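Local coordinates for protein benzoylformate Decarboxylase (Polynucleobacter necessarius, PDB 4K9Q) that binds thiamine diphosphate and a magnesium ion and probably catalyses the non-oxidative decarboxylation of benzoylformate to benzaldehyde, at residues N40-L45 with V443-H448; E47-A52 with D403-V408; L83-N88 with Q151-L156. One frame throughout, in Å; residues are numbered along the deposited sequence.

In the fold
Interactions 1 and 2 both join the N-terminal to the C-terminal thiamine diphosphate-binding domain, whereas interaction 3 lies inside the N-terminal part of the fold. Strand 40-43 leads into helix 47-61, and interactions 1 and 2, with centres about 11 Å apart, touch, Ala44 CB lying 3.7 Å from Val50 CG2. Interaction 3 is more remote, its centre about 14 Å from that of interaction 2 and about 22 Å from that of interaction 1, although it reaches the same parallel sheet as the latter. Interaction 2 is the one tied directly to a cofactor, through Glu47; the side chains of Tyr41 and Ala85 stay about 9 and 14 Å from a bound thiamine diphosphate.

Interaction 1 of 3, residues N40-L45 with V443-H448; sequences NYVLAL and VQQKTH
Gln445, in the last turn of helix 438-445, reaches across to Val42 on strand 40-43, outermost in its sheet within the chain, and makes nearly the whole of this small contact, which buries 99 Å². The packed part is slight and rests on a single methyl. Val42 holds CG1 anti to its own backbone N (chi1 176°), and this methyl meets both the aliphatic root and the amide of the glutamine: CG of Gln445 and its NE2 each lie 4.2 Å from Val42 CG1. The glutamine chain is bent at chi2 (-66°), which folds the amide back so that one side chain offers carbon and nitrogen to the same methyl, the two chains lying aslant to each other.

The looser part is polar and hydrated. The carbonyl of Tyr41 is 4.4 Å from Gln445 NE2, too far for a direct bond, and a water bridges to the next residue but one instead. This water accepts from Gln445 NE2 at 3.0 Å and donates to Leu43 O at 2.8 Å, so the strand carbonyl and the amide nitrogen are linked although they do not meet. Val42 is buried, while Gln445 remains partly exposed at the border.

Lys446 closes the helix behind the glutamine in a Schellman motif: its phi is positive (57°), and its N returns to Val443 O at 3.1 Å. The chain then turns off toward strand 449-455.

Around the contact, Thr441 of helix 438-445 adds a hydrogen bond from its side chain to Leu43 O and packs on Val42, while Gln445 and Thr447 rest on helix 403-417. On the strand side, backbone bonds to Val20 and Gly22 hold 40-43 beside strand 19-22, and Pro475 of the second subunit packs on Tyr41.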
loop_
_atom_site.group_PDB
_atom_site.type_symbol
_atom_site.label_atom_id
_atom_site.label_comp_id
_atom_site.label_asym_id
_atom_site.label_seq_id
_atom_site.Cartn_x
_atom_site.Cartn_y
_atom_site.Cartn_z
ATOM N N ASN A 40 0.826 -27.285 -21.254
ATOM C CA ASN A 40 1.043 -28.265 -20.192
ATOM C C ASN A 40 0.588 -27.684 -18.865
ATOM O O ASN A 40 0.987 -26.579 -18.513
ATOM C CB ASN A 40 2.519 -28.635 -20.092
ATOM C CG ASN A 40 2.947 -29.639 -21.148
ATOM O OD1 ASN A 40 2.153 -30.468 -21.596
ATOM N ND2 ASN A 40 4.213 -29.581 -21.540
ATOM N N TYR A 41 -0.260 -28.413 -18.149
ATOM C CA TYR A 41 -0.642 -28.035 -16.792
ATOM C C TYR A 41 0.072 -28.965 -15.833
ATOM O O TYR A 41 0.010 -30.194 -15.979
ATOM C CB TYR A 41 -2.151 -28.156 -16.594
ATOM C CG TYR A 41 -2.630 -27.680 -15.239
ATOM C CD1 TYR A 41 -2.648 -28.536 -14.145
ATOM C CD2 TYR A 41 -3.059 -26.369 -15.052
ATOM C CE1 TYR A 41 -3.079 -28.105 -12.910
ATOM C CE2 TYR A 41 -3.502 -25.929 -13.816
ATOM C CZ TYR A 41 -3.512 -26.805 -12.748
ATOM O OH TYR A 41 -3.945 -26.383 -11.511
ATOM N N VAL A 42 0.741 -28.372 -14.853
ATOM C CA VAL A 42 1.481 -29.124 -13.846
ATOM C C VAL A 42 0.869 -28.882 -12.471
ATOM O O VAL A 42 0.976 -27.780 -11.918
ATOM C CB VAL A 42 2.972 -28.714 -13.813
ATOM C CG1 VAL A 42 3.712 -29.447 -12.687
ATOM C CG2 VAL A 42 3.634 -28.973 -15.154
ATOM N N LEU A 43 0.237 -29.914 -11.916
ATOM C CA LEU A 43 -0.389 -29.813 -10.603
ATOM C C LEU A 43 0.646 -29.893 -9.503
ATOM O O LEU A 43 1.529 -30.764 -9.536
ATOM C CB LEU A 43 -1.409 -30.947 -10.401
ATOM C CG LEU A 43 -2.031 -31.035 -9.007
ATOM C CD1 LEU A 43 -2.952 -29.833 -8.728
ATOM C CD2 LEU A 43 -2.775 -32.368 -8.827
ATOM N N ALA A 44 0.544 -28.990 -8.528
ATOM C CA ALA A 44 1.203 -29.218 -7.245
ATOM C C ALA A 44 0.186 -29.078 -6.108
ATOM O O ALA A 44 -0.848 -28.414 -6.259
ATOM C CB ALA A 44 2.380 -28.270 -7.061
ATOM N N LEU A 45 0.478 -29.722 -4.984
ATOM C CA LEU A 45 -0.496 -29.884 -3.909
ATOM C C LEU A 45 -0.617 -28.693 -2.975
ATOM O O LEU A 45 -1.561 -28.635 -2.191
ATOM C CB LEU A 45 -0.156 -31.114 -3.059
ATOM C CG LEU A 45 -0.176 -32.475 -3.763
ATOM C CD1 LEU A 45 0.362 -33.519 -2.797
ATOM C CD2 LEU A 45 -1.586 -32.821 -4.230
ATOM N N VAL A 443 7.078 -37.025 -8.644
ATOM C CA VAL A 443 6.657 -38.395 -8.921
ATOM C C VAL A 443 5.645 -38.452 -10.073
ATOM O O VAL A 443 5.799 -39.238 -11.014
ATOM C CB VAL A 443 6.094 -39.068 -7.660
ATOM C CG1 VAL A 443 5.559 -40.440 -7.992
ATOM C CG2 VAL A 443 7.199 -39.181 -6.607
ATOM N N GLN A 444 4.623 -37.606 -10.006
ATOM C CA GLN A 444 3.554 -37.629 -10.997
ATOM C C GLN A 444 4.036 -37.234 -12.390
ATOM O O GLN A 444 3.544 -37.763 -13.391
ATOM C CB GLN A 444 2.383 -36.740 -10.557
ATOM C CG GLN A 444 1.622 -37.282 -9.366
ATOM C CD GLN A 444 0.955 -38.603 -9.666
ATOM O OE1 GLN A 444 0.343 -38.777 -10.721
ATOM N NE2 GLN A 444 1.083 -39.548 -8.751
ATOM N N GLN A 445 4.996 -36.310 -12.453
ATOM C CA GLN A 445 5.560 -35.871 -13.727
ATOM C C GLN A 445 6.720 -36.761 -14.183
ATOM O O GLN A 445 7.241 -36.592 -15.285
ATOM C CB GLN A 445 6.025 -34.410 -13.648
ATOM C CG GLN A 445 4.920 -33.411 -13.328
ATOM C CD GLN A 445 3.871 -33.307 -14.432
ATOM O OE1 GLN A 445 4.195 -33.312 -15.620
ATOM N NE2 GLN A 445 2.608 -33.215 -14.037
ATOM N N LYS A 446 7.109 -37.702 -13.327
ATOM C CA LYS A 446 8.243 -38.597 -13.583
ATOM C C LYS A 446 9.547 -37.841 -13.847
ATOM O O LYS A 446 10.356 -38.248 -14.680
ATOM C CB LYS A 446 7.915 -39.568 -14.728
ATOM C CG LYS A 446 6.693 -40.425 -14.444
ATOM C CD LYS A 446 6.386 -41.377 -15.588
ATOM C CE LYS A 446 5.229 -42.287 -15.220
ATOM N NZ LYS A 446 4.012 -41.507 -14.843
ATOM N N THR A 447 9.760 -36.753 -13.116
ATOM C CA THR A 447 11.022 -36.016 -13.213
ATOM C C THR A 447 12.164 -36.798 -12.576
ATOM O O THR A 447 11.981 -37.492 -11.558
ATOM C CB THR A 447 10.944 -34.615 -12.537
ATOM O OG1 THR A 447 10.520 -34.762 -11.175
ATOM C CG2 THR A 447 9.957 -33.716 -13.273
ATOM N N HIS A 448 13.347 -36.690 -13.171
ATOM C CA HIS A 448 14.514 -37.363 -12.620
ATOM C C HIS A 448 15.166 -36.442 -11.595
ATOM O O HIS A 448 15.968 -35.569 -11.938
ATOM C CB HIS A 448 15.499 -37.737 -13.723
ATOM C CG HIS A 448 16.524 -38.740 -13.293
ATOM N ND1 HIS A 448 17.483 -39.238 -14.148
ATOM C CD2 HIS A 448 16.739 -39.336 -12.096
ATOM C CE1 HIS A 448 18.246 -40.096 -13.496
ATOM N NE2 HIS A 448 17.813 -40.179 -12.249
HETATM O O HOH W 1 1.909 -33.111 -11.071
#

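Interaction 2 of 3, residues E47-A52 with D403-V408; sequences EASVVA and DLPAAV. With TPP (thiamine diphosphate), chain D.
Pro405 and Ala52 form the apolar heart of this helix-helix contact. Ala52 CB meets Pro405 CG at 3.5 Å, tighter than usual for two carbons, and the proline ring also lies against Ser49, whose OG is 3.7 Å from Pro405 CB. Ser49 OG stands anti to its carbonyl carbon (chi1 -76°), beside the ring. Pro405 sits in the first turn of helix 403-417, where a backbone N has no carbonyl four residues back within the helix to donate to.

The polar component is a single weak one: Ala406 CA approaches the carbonyl O of Ala52 at 3.4 Å, with an angle of 147° at the hydrogen, a CA-H...O contact. Small side chains let the axes of the two segments approach to 8.0 Å, at a crossing angle of -47°.

At the far end of segment 47-52, Glu47 serves the cofactor: its OE2 comes to 2.7 Å from N1' of thiamine diphosphate, while OE1 is bonded to Asn77. Ser375, Ser431 and Gly460 of the second subunit bind the same cofactor. A glutamate at N1', with further groups from the partner subunit, is the arrangement characteristic of most thiamine diphosphate-dependent enzymes, whose sites lie between subunits.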
loop_
_atom_site.group_PDB
_atom_site.type_symbol
_atom_site.label_atom_id
_atom_site.label_comp_id
_atom_site.label_asym_id
_atom_site.label_seq_id
_atom_site.Cartn_x
_atom_site.Cartn_y
_atom_site.Cartn_z
ATOM N N GLU A 47 0.576 -24.213 -2.661
ATOM C CA GLU A 47 0.961 -23.112 -3.531
ATOM C C GLU A 47 2.414 -22.645 -3.423
ATOM O O GLU A 47 2.946 -22.075 -4.368
ATOM C CB GLU A 47 -0.023 -21.947 -3.384
ATOM C CG GLU A 47 -1.443 -22.301 -3.825
ATOM C CD GLU A 47 -2.288 -22.966 -2.738
ATOM O OE1 GLU A 47 -1.749 -23.333 -1.663
ATOM O OE2 GLU A 47 -3.509 -23.125 -2.977
ATOM N N ALA A 48 3.071 -22.883 -2.290
ATOM C CA ALA A 48 4.498 -22.595 -2.221
ATOM C C ALA A 48 5.216 -23.455 -3.263
ATOM O O ALA A 48 6.113 -22.977 -3.963
ATOM C CB ALA A 48 5.048 -22.860 -0.817
ATOM N N SER A 49 4.817 -24.725 -3.375
ATOM C CA SER A 49 5.440 -25.607 -4.364
ATOM C C SER A 49 5.099 -25.160 -5.787
ATOM O O SER A 49 5.953 -25.199 -6.669
ATOM C CB SER A 49 5.043 -27.068 -4.143
ATOM O OG SER A 49 5.748 -27.613 -3.030
ATOM N N VAL A 50 3.856 -24.740 -6.007
ATOM C CA VAL A 50 3.438 -24.249 -7.324
ATOM C C VAL A 50 4.385 -23.155 -7.835
ATOM O O VAL A 50 4.918 -23.237 -8.945
ATOM C CB VAL A 50 2.011 -23.687 -7.279
ATOM C CG1 VAL A 50 1.676 -22.988 -8.595
ATOM C CG2 VAL A 50 0.996 -24.813 -6.980
ATOM N N VAL A 51 4.609 -22.144 -7.004
ATOM C CA VAL A 51 5.445 -21.017 -7.401
ATOM C C VAL A 51 6.904 -21.448 -7.591
ATOM O O VAL A 51 7.541 -21.077 -8.579
ATOM C CB VAL A 51 5.327 -19.868 -6.393
ATOM C CG1 VAL A 51 6.372 -18.772 -6.681
ATOM C CG2 VAL A 51 3.919 -19.280 -6.462
ATOM N N ALA A 52 7.430 -22.242 -6.665
ATOM C CA ALA A 52 8.833 -22.658 -6.775
ATOM C C ALA A 52 9.111 -23.568 -7.988
ATOM O O ALA A 52 10.156 -23.464 -8.622
ATOM C CB ALA A 52 9.313 -23.305 -5.469
ATOM N N ASP A 403 13.769 -24.821 -2.579
ATOM C CA ASP A 403 14.637 -25.673 -3.398
ATOM C C ASP A 403 14.053 -27.035 -3.746
ATOM O O ASP A 403 14.254 -27.540 -4.855
ATOM C CB ASP A 403 16.028 -25.810 -2.770
ATOM C CG ASP A 403 16.847 -24.529 -2.910
ATOM O OD1 ASP A 403 17.552 -24.402 -3.932
ATOM O OD2 ASP A 403 16.757 -23.647 -2.021
ATOM N N LEU A 404 13.329 -27.638 -2.807
ATOM C CA LEU A 404 12.733 -28.936 -3.071
ATOM C C LEU A 404 11.800 -28.891 -4.294
ATOM O O LEU A 404 12.002 -29.637 -5.248
ATOM C CB LEU A 404 12.048 -29.502 -1.823
ATOM C CG LEU A 404 11.530 -30.939 -1.949
ATOM C CD1 LEU A 404 11.332 -31.529 -0.567
ATOM C CD2 LEU A 404 10.235 -30.992 -2.758
ATOM N N PRO A 405 10.794 -28.003 -4.280
ATOM C CA PRO A 405 9.989 -27.878 -5.502
ATOM C C PRO A 405 10.744 -27.254 -6.690
ATOM O O PRO A 405 10.485 -27.631 -7.840
ATOM C CB PRO A 405 8.788 -27.024 -5.060
ATOM C CG PRO A 405 9.237 -26.334 -3.796
ATOM C CD PRO A 405 10.221 -27.260 -3.140
ATOM N N ALA A 406 11.683 -26.346 -6.446
ATOM C CA ALA A 406 12.396 -25.751 -7.581
ATOM C C ALA A 406 13.160 -26.820 -8.372
ATOM O O ALA A 406 13.258 -26.742 -9.607
ATOM C CB ALA A 406 13.333 -24.629 -7.133
ATOM N N ALA A 407 13.676 -27.822 -7.661
ATOM C CA ALA A 407 14.358 -28.950 -8.289
ATOM C C ALA A 407 13.458 -29.644 -9.301
ATOM O O ALA A 407 13.911 -30.028 -10.382
ATOM C CB ALA A 407 14.828 -29.947 -7.239
ATOM N N VAL A 408 12.188 -29.817 -8.941
ATOM C CA VAL A 408 11.222 -30.414 -9.860
ATOM C C VAL A 408 11.076 -29.542 -11.102
ATOM O O VAL A 408 11.000 -30.047 -12.217
ATOM C CB VAL A 408 9.842 -30.649 -9.198
ATOM C CG1 VAL A 408 8.818 -31.092 -10.236
ATOM C CG2 VAL A 408 9.948 -31.682 -8.072
HETATM N "N1'" TPP D . -6.026 -23.804 -2.406
HETATM C "C2'" TPP D . -6.351 -23.251 -1.178
HETATM C CM2 TPP D . -5.274 -22.771 -0.251
HETATM N "N3'" TPP D . -7.671 -23.112 -0.791
HETATM C "C4'" TPP D . -8.676 -23.535 -1.626
HETATM N "N4'" TPP D . -9.945 -23.385 -1.254
HETATM C "C5'" TPP D . -8.357 -24.127 -2.849
HETATM C "C6'" TPP D . -7.028 -24.249 -3.253
HETATM C "C7'" TPP D . -9.459 -24.589 -3.767
HETATM N N3 TPP D . -10.201 -25.775 -3.362
HETATM C C2 TPP D . -11.458 -25.758 -2.779
HETATM S S1 TPP D . -12.060 -27.218 -2.466
HETATM C C5 TPP D . -10.745 -27.933 -3.073
HETATM C C4 TPP D . -9.780 -27.053 -3.553
HETATM C CM4 TPP D . -8.458 -27.442 -4.168
HETATM C C6 TPP D . -10.745 -29.436 -3.077
HETATM C C7 TPP D . -10.814 -30.090 -1.706
HETATM O O7 TPP D . -10.542 -31.452 -1.941
HETATM P PA TPP D . -10.598 -32.539 -0.757
HETATM O O1A TPP D . -9.958 -31.955 0.469
HETATM O O2A TPP D . -9.916 -33.801 -1.180
HETATM O O3A TPP D . -12.164 -32.668 -0.417
HETATM P PB TPP D . -13.323 -33.359 -1.292
HETATM O O1B TPP D . -13.982 -32.259 -2.061
HETATM O O2B TPP D . -14.280 -33.975 -0.296
HETATM O O3B TPP D . -12.759 -34.368 -2.239
#

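Interaction 3 of 3, residues L83-N88 with Q151-L156; sequences LTAYQN and QGPVFL
A chi1 of -174° swings the Tyr86 ring away from its own backbone N and across Pro153. The proline approaches almost at right angles to the tyrosine side chain, with Pro153 CD 4.0 Å from Tyr86 CD2. It reaches deeper than the ring, however: the closest pair is Pro153 CD with Tyr86 CA, at 3.5 Å, so the proline lies on the helix backbone itself. Ala85 completes the seat, its CB 4.4 Å from Pro153 CG. Contacts between carbons dominate the 156 Å² that is buried.

Pro153 follows Gly152, which is fully extended. The CA of Gly152 is 5.3 Å from Tyr86 CA. Together Gly152 and Pro153 form the entry to strand 154-159 of the N-terminal parallel sheet. Helix 135-147 precedes this strand in a beta-alpha-beta crossover from strand 126-127, and Val154 bonds to Leu92 and Ile94 at the adjoining strand. Helix 79-88 thus packs against the loop leading into the strand that neighbours its own successor, strand 93-98.

One water adds a polar link at the margin. It stands 2.7 Å from Tyr86 O and 3.2 Å from Gln151 O, and it also sits above the centre of one face of the Tyr86 ring; more acceptors surround it than its two protons can serve at once. Farther along the helix, Asn88 bonds to Asp55 and Ala396, and Gln87 packs on Ile113 of the second subunit.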
loop_
_atom_site.group_PDB
_atom_site.type_symbol
_atom_site.label_atom_id
_atom_site.label_comp_id
_atom_site.label_asym_id
_atom_site.label_seq_id
_atom_site.Cartn_x
_atom_site.Cartn_y
_atom_site.Cartn_z
ATOM N N LEU A 83 8.217 -14.020 -2.810
ATOM C CA LEU A 83 9.342 -13.202 -2.370
ATOM C C LEU A 83 10.623 -13.752 -2.998
ATOM O O LEU A 83 11.436 -13.013 -3.553
ATOM C CB LEU A 83 9.428 -13.209 -0.834
ATOM C CG LEU A 83 10.501 -12.411 -0.085
ATOM C CD1 LEU A 83 10.118 -12.250 1.382
ATOM C CD2 LEU A 83 11.863 -13.086 -0.187
ATOM N N THR A 84 10.798 -15.068 -2.942
ATOM C CA THR A 84 12.016 -15.668 -3.464
ATOM C C THR A 84 12.125 -15.519 -4.991
ATOM O O THR A 84 13.198 -15.203 -5.515
ATOM C CB THR A 84 12.121 -17.128 -3.026
ATOM O OG1 THR A 84 12.180 -17.173 -1.591
ATOM C CG2 THR A 84 13.359 -17.795 -3.632
ATOM N N ALA A 85 11.018 -15.719 -5.702
ATOM C CA ALA A 85 11.022 -15.505 -7.159
ATOM C C ALA A 85 11.423 -14.064 -7.500
ATOM O O ALA A 85 12.159 -13.816 -8.457
ATOM C CB ALA A 85 9.659 -15.828 -7.750
ATOM N N TYR A 86 10.934 -13.109 -6.715
ATOM C CA TYR A 86 11.269 -11.708 -6.918
ATOM C C TYR A 86 12.776 -11.492 -6.749
ATOM O O TYR A 86 13.411 -10.848 -7.582
ATOM C CB TYR A 86 10.489 -10.835 -5.924
ATOM C CG TYR A 86 10.643 -9.355 -6.137
ATOM C CD1 TYR A 86 11.666 -8.649 -5.506
ATOM C CD2 TYR A 86 9.754 -8.655 -6.962
ATOM C CE1 TYR A 86 11.806 -7.271 -5.691
ATOM C CE2 TYR A 86 9.893 -7.283 -7.156
ATOM C CZ TYR A 86 10.914 -6.605 -6.517
ATOM O OH TYR A 86 11.049 -5.249 -6.701
ATOM N N GLN A 87 13.357 -12.035 -5.682
ATOM C CA GLN A 87 14.786 -11.833 -5.442
ATOM C C GLN A 87 15.667 -12.636 -6.414
ATOM O O GLN A 87 16.792 -12.238 -6.705
ATOM C CB GLN A 87 15.137 -12.084 -3.962
ATOM C CG GLN A 87 14.412 -11.084 -3.046
ATOM C CD GLN A 87 14.946 -11.030 -1.635
ATOM O OE1 GLN A 87 15.380 -12.039 -1.085
ATOM N NE2 GLN A 87 14.909 -9.837 -1.032
ATOM N N ASN A 88 15.129 -13.738 -6.936
ATOM C CA ASN A 88 15.779 -14.533 -7.993
ATOM C C ASN A 88 15.728 -13.803 -9.345
ATOM O O ASN A 88 16.418 -14.197 -10.297
ATOM C CB ASN A 88 15.058 -15.874 -8.180
ATOM C CG ASN A 88 15.403 -16.907 -7.114
ATOM O OD1 ASN A 88 16.374 -16.766 -6.359
ATOM N ND2 ASN A 88 14.603 -17.971 -7.060
ATOM N N GLN A 151 14.504 -8.460 -14.514
ATOM C CA GLN A 151 13.326 -9.307 -14.627
ATOM C C GLN A 151 12.748 -9.682 -13.254
ATOM O O GLN A 151 13.431 -9.616 -12.226
ATOM C CB GLN A 151 13.634 -10.546 -15.473
ATOM C CG GLN A 151 14.125 -10.203 -16.883
ATOM C CD GLN A 151 14.350 -11.439 -17.737
ATOM O OE1 GLN A 151 14.728 -12.500 -17.231
ATOM N NE2 GLN A 151 14.120 -11.309 -19.045
ATOM N N GLY A 152 11.476 -10.056 -13.237
ATOM C CA GLY A 152 10.822 -10.378 -11.982
ATOM C C GLY A 152 9.354 -10.684 -12.150
ATOM O O GLY A 152 8.796 -10.495 -13.233
ATOM N N PRO A 153 8.715 -11.179 -11.081
ATOM C CA PRO A 153 7.333 -11.651 -11.182
ATOM C C PRO A 153 6.307 -10.527 -11.175
ATOM O O PRO A 153 6.543 -9.446 -10.625
ATOM C CB PRO A 153 7.170 -12.525 -9.927
ATOM C CG PRO A 153 8.108 -11.922 -8.942
ATOM C CD PRO A 153 9.299 -11.447 -9.752
ATOM N N VAL A 154 5.169 -10.800 -11.796
ATOM C CA VAL A 154 4.033 -9.882 -11.824
ATOM C C VAL A 154 2.770 -10.654 -11.430
ATOM O O VAL A 154 2.751 -11.892 -11.456
ATOM C CB VAL A 154 3.845 -9.263 -13.220
ATOM C CG1 VAL A 154 5.055 -8.428 -13.608
ATOM C CG2 VAL A 154 3.621 -10.360 -14.251
ATOM N N PHE A 155 1.718 -9.928 -11.050
ATOM C CA PHE A 155 0.503 -10.574 -10.557
ATOM C C PHE A 155 -0.744 -10.035 -11.245
ATOM O O PHE A 155 -0.947 -8.816 -11.307
ATOM C CB PHE A 155 0.360 -10.385 -9.044
ATOM C CG PHE A 155 -0.957 -10.872 -8.500
ATOM C CD1 PHE A 155 -1.235 -12.232 -8.452
ATOM C CD2 PHE A 155 -1.925 -9.981 -8.060
ATOM C CE1 PHE A 155 -2.451 -12.701 -7.958
ATOM C CE2 PHE A 155 -3.148 -10.450 -7.557
ATOM C CZ PHE A 155 -3.411 -11.808 -7.523
ATOM N N LEU A 156 -1.573 -10.950 -11.761
ATOM C CA LEU A 156 -2.892 -10.598 -12.300
ATOM C C LEU A 156 -3.994 -11.305 -11.516
ATOM O O LEU A 156 -3.926 -12.520 -11.301
ATOM C CB LEU A 156 -3.009 -11.022 -13.769
ATOM C CG LEU A 156 -2.068 -10.366 -14.780
ATOM C CD1 LEU A 156 -2.287 -10.983 -16.155
ATOM C CD2 LEU A 156 -2.305 -8.864 -14.810
HETATM O O HOH W 2 12.480 -8.945 -9.252
#